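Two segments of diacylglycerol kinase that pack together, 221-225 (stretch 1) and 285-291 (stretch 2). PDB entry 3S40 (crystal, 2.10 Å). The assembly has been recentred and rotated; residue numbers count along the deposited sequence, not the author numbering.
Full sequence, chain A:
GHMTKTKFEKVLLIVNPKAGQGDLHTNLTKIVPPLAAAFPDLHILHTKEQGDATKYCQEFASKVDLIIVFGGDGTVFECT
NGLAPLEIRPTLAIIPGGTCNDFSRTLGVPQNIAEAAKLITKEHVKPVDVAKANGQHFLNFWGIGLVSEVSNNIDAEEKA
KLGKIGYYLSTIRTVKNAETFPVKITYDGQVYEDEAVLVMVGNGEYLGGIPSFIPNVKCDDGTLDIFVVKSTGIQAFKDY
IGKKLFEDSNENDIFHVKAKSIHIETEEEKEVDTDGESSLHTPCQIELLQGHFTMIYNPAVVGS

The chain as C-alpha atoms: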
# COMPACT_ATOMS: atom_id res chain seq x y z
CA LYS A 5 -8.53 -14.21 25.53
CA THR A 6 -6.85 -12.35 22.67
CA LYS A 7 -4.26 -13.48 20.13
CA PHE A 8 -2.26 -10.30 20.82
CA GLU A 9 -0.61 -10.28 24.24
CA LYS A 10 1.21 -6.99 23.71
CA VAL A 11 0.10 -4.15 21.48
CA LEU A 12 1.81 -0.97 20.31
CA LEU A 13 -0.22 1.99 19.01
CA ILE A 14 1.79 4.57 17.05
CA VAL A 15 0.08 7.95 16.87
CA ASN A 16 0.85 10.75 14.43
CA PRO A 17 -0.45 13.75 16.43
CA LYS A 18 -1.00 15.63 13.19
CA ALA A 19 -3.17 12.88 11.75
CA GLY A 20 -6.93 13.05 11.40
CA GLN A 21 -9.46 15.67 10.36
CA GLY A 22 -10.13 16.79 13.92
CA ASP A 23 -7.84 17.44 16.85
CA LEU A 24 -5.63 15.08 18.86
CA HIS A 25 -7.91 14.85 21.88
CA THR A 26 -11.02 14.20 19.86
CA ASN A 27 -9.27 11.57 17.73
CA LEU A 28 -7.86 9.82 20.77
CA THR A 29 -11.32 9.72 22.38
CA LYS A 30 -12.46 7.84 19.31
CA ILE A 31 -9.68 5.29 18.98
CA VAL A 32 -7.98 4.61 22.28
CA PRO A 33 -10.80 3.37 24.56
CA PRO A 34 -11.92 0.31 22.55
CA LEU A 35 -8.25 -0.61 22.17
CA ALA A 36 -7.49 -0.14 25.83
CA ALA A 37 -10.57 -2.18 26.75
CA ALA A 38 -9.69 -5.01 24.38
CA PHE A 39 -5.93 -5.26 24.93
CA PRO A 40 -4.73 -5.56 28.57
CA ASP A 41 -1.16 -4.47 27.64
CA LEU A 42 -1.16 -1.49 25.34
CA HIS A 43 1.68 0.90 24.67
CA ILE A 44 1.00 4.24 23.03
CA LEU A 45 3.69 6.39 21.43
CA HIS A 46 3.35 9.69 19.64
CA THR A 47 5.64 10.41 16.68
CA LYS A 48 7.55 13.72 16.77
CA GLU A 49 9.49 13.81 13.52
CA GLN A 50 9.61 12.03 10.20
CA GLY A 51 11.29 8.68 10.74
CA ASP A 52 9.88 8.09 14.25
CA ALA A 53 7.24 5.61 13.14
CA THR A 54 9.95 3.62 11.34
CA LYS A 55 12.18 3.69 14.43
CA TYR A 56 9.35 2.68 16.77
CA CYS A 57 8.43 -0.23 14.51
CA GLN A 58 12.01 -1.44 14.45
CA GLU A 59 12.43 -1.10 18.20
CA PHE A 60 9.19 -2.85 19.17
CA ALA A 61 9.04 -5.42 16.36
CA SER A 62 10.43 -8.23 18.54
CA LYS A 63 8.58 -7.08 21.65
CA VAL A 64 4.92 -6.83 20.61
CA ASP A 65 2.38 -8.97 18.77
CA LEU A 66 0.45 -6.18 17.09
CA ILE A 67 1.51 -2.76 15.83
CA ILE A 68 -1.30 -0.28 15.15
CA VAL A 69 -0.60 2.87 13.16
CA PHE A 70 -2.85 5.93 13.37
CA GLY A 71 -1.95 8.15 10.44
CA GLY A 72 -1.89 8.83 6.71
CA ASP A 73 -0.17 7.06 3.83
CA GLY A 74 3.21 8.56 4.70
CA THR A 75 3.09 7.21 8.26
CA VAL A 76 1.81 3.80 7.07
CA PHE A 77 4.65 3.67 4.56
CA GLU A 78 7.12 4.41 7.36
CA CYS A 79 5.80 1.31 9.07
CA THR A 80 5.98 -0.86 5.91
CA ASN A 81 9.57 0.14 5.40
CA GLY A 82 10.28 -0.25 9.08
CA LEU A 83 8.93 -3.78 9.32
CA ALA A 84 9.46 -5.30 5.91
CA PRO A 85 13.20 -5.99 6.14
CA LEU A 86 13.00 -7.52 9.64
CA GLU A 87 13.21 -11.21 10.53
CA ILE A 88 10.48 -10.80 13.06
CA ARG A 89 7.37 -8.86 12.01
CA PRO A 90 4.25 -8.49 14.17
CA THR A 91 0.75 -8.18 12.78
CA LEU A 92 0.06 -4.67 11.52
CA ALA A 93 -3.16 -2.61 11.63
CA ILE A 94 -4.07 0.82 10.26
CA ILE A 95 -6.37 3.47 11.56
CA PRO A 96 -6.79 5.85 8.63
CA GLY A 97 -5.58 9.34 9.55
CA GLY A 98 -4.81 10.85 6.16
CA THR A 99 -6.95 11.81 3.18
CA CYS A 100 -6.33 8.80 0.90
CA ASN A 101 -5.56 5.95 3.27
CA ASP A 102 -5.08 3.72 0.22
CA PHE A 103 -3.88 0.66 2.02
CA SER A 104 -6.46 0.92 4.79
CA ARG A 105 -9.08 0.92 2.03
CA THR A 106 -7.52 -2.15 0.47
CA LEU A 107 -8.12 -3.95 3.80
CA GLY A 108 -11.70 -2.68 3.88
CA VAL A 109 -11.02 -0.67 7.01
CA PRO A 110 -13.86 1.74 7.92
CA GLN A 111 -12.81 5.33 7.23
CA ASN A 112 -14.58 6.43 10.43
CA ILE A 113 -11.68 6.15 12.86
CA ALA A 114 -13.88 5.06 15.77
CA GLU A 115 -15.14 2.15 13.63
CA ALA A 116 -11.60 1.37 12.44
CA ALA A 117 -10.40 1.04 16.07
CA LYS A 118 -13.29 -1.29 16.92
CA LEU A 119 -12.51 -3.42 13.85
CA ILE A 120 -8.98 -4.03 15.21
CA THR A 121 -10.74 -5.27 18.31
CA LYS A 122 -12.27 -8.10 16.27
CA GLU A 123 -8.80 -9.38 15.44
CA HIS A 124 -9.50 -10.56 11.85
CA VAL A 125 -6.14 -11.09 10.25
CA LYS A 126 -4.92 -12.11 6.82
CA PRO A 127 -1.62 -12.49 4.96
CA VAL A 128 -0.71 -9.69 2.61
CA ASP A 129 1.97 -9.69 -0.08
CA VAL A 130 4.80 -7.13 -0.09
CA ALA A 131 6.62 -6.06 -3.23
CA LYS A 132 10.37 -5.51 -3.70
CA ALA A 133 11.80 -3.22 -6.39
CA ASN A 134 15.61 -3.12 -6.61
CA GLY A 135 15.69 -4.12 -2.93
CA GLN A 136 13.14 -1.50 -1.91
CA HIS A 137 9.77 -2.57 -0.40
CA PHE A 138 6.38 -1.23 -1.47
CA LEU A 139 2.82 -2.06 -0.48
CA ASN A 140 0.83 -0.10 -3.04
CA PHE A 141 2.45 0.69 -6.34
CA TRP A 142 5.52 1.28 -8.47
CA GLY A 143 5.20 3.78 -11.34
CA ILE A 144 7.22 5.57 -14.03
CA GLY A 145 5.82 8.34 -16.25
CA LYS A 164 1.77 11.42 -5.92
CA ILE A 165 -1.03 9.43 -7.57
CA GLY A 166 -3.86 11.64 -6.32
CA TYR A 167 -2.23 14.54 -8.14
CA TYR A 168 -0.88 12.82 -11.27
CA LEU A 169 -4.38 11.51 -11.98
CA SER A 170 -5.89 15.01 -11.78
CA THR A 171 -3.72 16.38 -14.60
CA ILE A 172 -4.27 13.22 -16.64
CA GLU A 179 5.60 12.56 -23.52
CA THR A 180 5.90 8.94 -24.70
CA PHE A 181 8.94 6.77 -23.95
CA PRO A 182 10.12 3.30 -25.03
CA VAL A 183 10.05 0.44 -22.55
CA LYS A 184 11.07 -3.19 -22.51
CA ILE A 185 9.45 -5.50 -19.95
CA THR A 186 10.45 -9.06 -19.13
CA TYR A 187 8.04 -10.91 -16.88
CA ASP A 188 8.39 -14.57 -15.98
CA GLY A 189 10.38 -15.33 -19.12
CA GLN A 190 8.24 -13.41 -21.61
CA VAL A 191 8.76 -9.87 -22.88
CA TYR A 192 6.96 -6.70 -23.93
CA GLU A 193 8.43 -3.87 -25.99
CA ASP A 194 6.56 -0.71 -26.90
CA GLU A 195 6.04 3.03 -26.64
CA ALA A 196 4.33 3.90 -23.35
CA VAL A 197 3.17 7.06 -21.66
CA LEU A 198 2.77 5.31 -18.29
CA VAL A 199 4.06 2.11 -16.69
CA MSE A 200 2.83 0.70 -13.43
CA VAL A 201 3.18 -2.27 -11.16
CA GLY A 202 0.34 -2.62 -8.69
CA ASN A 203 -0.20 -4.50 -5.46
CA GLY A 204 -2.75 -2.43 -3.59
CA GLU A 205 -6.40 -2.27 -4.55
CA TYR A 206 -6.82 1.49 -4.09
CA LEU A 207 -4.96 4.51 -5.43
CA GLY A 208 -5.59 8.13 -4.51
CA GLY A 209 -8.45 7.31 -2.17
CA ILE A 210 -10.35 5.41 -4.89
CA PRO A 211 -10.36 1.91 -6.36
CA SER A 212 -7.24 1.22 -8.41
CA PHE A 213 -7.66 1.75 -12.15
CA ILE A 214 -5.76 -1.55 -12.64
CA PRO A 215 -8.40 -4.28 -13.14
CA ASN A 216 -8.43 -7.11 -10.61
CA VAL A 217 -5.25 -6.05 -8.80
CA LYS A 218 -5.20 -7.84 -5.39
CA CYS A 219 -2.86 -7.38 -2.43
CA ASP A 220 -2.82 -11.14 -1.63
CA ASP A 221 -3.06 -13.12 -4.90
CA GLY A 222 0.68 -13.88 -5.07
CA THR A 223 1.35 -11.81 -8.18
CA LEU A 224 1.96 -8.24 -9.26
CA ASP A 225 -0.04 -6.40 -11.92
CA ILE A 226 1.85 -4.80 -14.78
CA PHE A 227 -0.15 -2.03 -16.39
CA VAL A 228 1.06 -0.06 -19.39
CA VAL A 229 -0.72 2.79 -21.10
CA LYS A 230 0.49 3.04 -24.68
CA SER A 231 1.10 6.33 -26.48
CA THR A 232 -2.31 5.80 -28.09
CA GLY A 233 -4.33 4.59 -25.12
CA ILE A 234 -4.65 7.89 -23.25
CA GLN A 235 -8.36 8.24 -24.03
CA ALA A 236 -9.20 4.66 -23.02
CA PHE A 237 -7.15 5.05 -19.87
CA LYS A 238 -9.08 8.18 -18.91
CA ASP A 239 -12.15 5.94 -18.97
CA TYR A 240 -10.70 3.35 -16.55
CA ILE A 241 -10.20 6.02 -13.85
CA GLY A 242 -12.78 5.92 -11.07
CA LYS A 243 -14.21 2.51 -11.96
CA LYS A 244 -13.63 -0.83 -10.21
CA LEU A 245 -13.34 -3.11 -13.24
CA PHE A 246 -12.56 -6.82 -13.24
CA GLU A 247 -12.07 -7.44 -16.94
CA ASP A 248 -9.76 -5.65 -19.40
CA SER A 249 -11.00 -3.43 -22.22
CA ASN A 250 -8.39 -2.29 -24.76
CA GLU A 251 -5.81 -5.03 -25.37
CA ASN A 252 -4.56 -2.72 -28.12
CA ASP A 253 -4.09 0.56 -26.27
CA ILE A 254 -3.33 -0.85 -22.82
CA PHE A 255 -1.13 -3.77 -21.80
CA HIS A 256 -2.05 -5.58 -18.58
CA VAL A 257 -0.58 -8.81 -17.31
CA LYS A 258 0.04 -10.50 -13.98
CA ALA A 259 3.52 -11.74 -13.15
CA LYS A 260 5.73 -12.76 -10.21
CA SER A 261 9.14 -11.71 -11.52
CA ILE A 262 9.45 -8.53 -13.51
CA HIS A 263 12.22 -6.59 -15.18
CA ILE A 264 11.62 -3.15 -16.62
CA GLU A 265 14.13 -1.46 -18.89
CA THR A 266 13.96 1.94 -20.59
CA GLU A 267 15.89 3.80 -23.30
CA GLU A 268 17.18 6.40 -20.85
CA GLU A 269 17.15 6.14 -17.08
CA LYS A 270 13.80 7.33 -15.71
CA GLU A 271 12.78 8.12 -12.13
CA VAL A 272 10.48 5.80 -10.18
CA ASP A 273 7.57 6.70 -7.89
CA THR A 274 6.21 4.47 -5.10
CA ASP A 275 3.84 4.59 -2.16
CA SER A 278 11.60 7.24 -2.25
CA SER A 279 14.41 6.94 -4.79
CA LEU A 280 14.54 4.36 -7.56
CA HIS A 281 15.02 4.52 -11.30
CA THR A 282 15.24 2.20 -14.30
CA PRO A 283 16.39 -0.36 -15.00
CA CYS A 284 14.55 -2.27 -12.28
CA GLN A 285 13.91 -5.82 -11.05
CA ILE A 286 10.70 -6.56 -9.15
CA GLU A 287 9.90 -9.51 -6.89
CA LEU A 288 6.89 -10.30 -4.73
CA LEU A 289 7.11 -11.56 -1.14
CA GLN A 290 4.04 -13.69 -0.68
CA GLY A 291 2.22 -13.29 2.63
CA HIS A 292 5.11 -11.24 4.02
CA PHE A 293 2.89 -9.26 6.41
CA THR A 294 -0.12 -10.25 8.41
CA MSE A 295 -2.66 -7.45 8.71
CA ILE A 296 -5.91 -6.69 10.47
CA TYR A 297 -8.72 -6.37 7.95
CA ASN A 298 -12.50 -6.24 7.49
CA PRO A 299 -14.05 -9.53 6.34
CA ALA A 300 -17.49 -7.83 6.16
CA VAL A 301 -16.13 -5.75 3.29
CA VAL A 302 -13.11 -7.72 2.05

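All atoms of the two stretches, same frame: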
# COMPACT_ATOMS: atom_id res chain seq x y z
N ASP A 221 -2.93 -12.03 -3.93
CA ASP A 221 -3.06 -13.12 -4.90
C ASP A 221 -1.72 -13.72 -5.39
O ASP A 221 -1.69 -14.55 -6.29
CB ASP A 221 -3.95 -12.74 -6.08
CG ASP A 221 -3.31 -11.70 -7.00
OD1 ASP A 221 -3.97 -11.34 -8.01
OD2 ASP A 221 -2.17 -11.24 -6.72
N GLY A 222 -0.62 -13.31 -4.77
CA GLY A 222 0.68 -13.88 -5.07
C GLY A 222 1.33 -13.39 -6.34
O GLY A 222 2.36 -13.92 -6.77
N THR A 223 0.74 -12.39 -6.98
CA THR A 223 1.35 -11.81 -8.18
C THR A 223 1.26 -10.30 -8.14
O THR A 223 0.52 -9.72 -7.32
CB THR A 223 0.68 -12.30 -9.49
OG1 THR A 223 -0.64 -11.75 -9.60
CG2 THR A 223 0.61 -13.83 -9.56
N LEU A 224 2.00 -9.67 -9.05
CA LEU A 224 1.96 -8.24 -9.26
C LEU A 224 1.29 -7.97 -10.59
O LEU A 224 1.36 -8.80 -11.51
CB LEU A 224 3.38 -7.70 -9.31
CG LEU A 224 4.05 -7.77 -7.94
CD1 LEU A 224 5.46 -7.22 -7.99
CD2 LEU A 224 3.20 -6.97 -6.96
N ASP A 225 0.65 -6.80 -10.70
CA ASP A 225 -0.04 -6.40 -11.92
C ASP A 225 0.76 -5.35 -12.69
O ASP A 225 0.96 -4.22 -12.22
CB ASP A 225 -1.44 -5.86 -11.61
CG ASP A 225 -2.41 -6.98 -11.28
OD1 ASP A 225 -3.36 -7.21 -12.07
OD2 ASP A 225 -2.21 -7.64 -10.25
N GLN A 285 14.39 -4.46 -11.26
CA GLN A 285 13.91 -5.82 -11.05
C GLN A 285 12.88 -5.82 -9.93
O GLN A 285 13.08 -5.20 -8.88
CB GLN A 285 15.06 -6.77 -10.70
CG GLN A 285 14.65 -8.24 -10.49
CD GLN A 285 14.13 -8.92 -11.76
OE1 GLN A 285 14.47 -8.53 -12.88
NE2 GLN A 285 13.30 -9.95 -11.59
N ILE A 286 11.76 -6.51 -10.16
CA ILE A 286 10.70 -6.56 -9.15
C ILE A 286 10.33 -7.99 -8.79
O ILE A 286 10.13 -8.84 -9.68
CB ILE A 286 9.43 -5.80 -9.58
CG1 ILE A 286 9.78 -4.47 -10.24
CG2 ILE A 286 8.53 -5.59 -8.37
CD1 ILE A 286 8.59 -3.59 -10.50
N GLU A 287 10.24 -8.21 -7.48
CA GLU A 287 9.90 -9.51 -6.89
C GLU A 287 8.73 -9.31 -5.93
O GLU A 287 8.54 -8.23 -5.39
CB GLU A 287 11.09 -10.06 -6.08
CG GLU A 287 12.43 -10.04 -6.79
CD GLU A 287 12.51 -11.05 -7.93
OE1 GLU A 287 13.36 -10.87 -8.82
OE2 GLU A 287 11.72 -12.02 -7.92
N LEU A 288 7.97 -10.37 -5.70
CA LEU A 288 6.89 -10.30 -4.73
C LEU A 288 7.17 -11.22 -3.55
O LEU A 288 7.51 -12.39 -3.74
CB LEU A 288 5.58 -10.71 -5.38
CG LEU A 288 4.42 -10.56 -4.40
CD1 LEU A 288 3.94 -9.11 -4.39
CD2 LEU A 288 3.30 -11.50 -4.74
N LEU A 289 7.01 -10.71 -2.33
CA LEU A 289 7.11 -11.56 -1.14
C LEU A 289 5.72 -11.99 -0.66
O LEU A 289 4.98 -11.22 -0.05
CB LEU A 289 7.86 -10.83 -0.03
CG LEU A 289 9.21 -10.26 -0.46
CD1 LEU A 289 9.76 -9.35 0.64
CD2 LEU A 289 10.18 -11.39 -0.81
N GLN A 290 5.38 -13.23 -0.93
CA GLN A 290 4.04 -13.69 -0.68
C GLN A 290 3.75 -13.79 0.82
O GLN A 290 4.53 -14.34 1.58
CB GLN A 290 3.81 -15.03 -1.40
CG GLN A 290 2.36 -15.36 -1.66
CD GLN A 290 2.18 -16.50 -2.67
OE1 GLN A 290 3.04 -16.75 -3.53
NE2 GLN A 290 1.06 -17.20 -2.56
N GLY A 291 2.64 -13.21 1.25
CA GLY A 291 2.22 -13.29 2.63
C GLY A 291 3.25 -12.78 3.62
O GLY A 291 3.34 -13.30 4.73

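The touching parts of the two stretches run in nearly opposite directions, 156° apart end to end. Stretch 1 is a turn that enters a strand at Leu 224. Stretch 2 enters already in a strand at Gln 285, and the chain turns a corner at Gln 290 and Gly 291. The backbones come closest where CA of Gly 222 lies 5.5 Å from CA of Gln 290. Farther along, CA of Thr 223 is 6.7 Å from CA of Leu 288. No hydrogen bond joins the stretches, so the contact rests on side-chain packing and buries 256 Å² in all.

Leu 224 points toward stretch 2 and sits against two residues of the strand. Its CD1 is 3.5 Å from CG2 of Ile 286, and its CD2 is 3.4 Å from CD1 of Leu 288. Ile 286 and Leu 288 both point toward stretch 1, while Glu 287 between them points away. This is the alternation expected of a strand.

Leu 288 also reaches the turn. Its CD2 lies 3.2 Å from C of Gly 222 and 3.5 Å from N of Thr 223, so the methyl packs directly on the backbone there. Gly 222 has a phi of 78°, which by itself favours glycine. The site is also tight: an ideal CB would fall 3.2 Å from CD of Gln 290. As it is, CD of Gln 290 rests 3.9 Å from CA of Gly 222. The CA-to-CB bond of Gln 290 points sideways, but the end of its extended side chain comes nearer.

Thr 223 points away from the strand. Its N donates a hydrogen bond to OD2 of Asp 221 at 3.1 Å, bracing the turn within stretch 1. Its OG1 adds a weak one to the same OD2 at 3.3 Å.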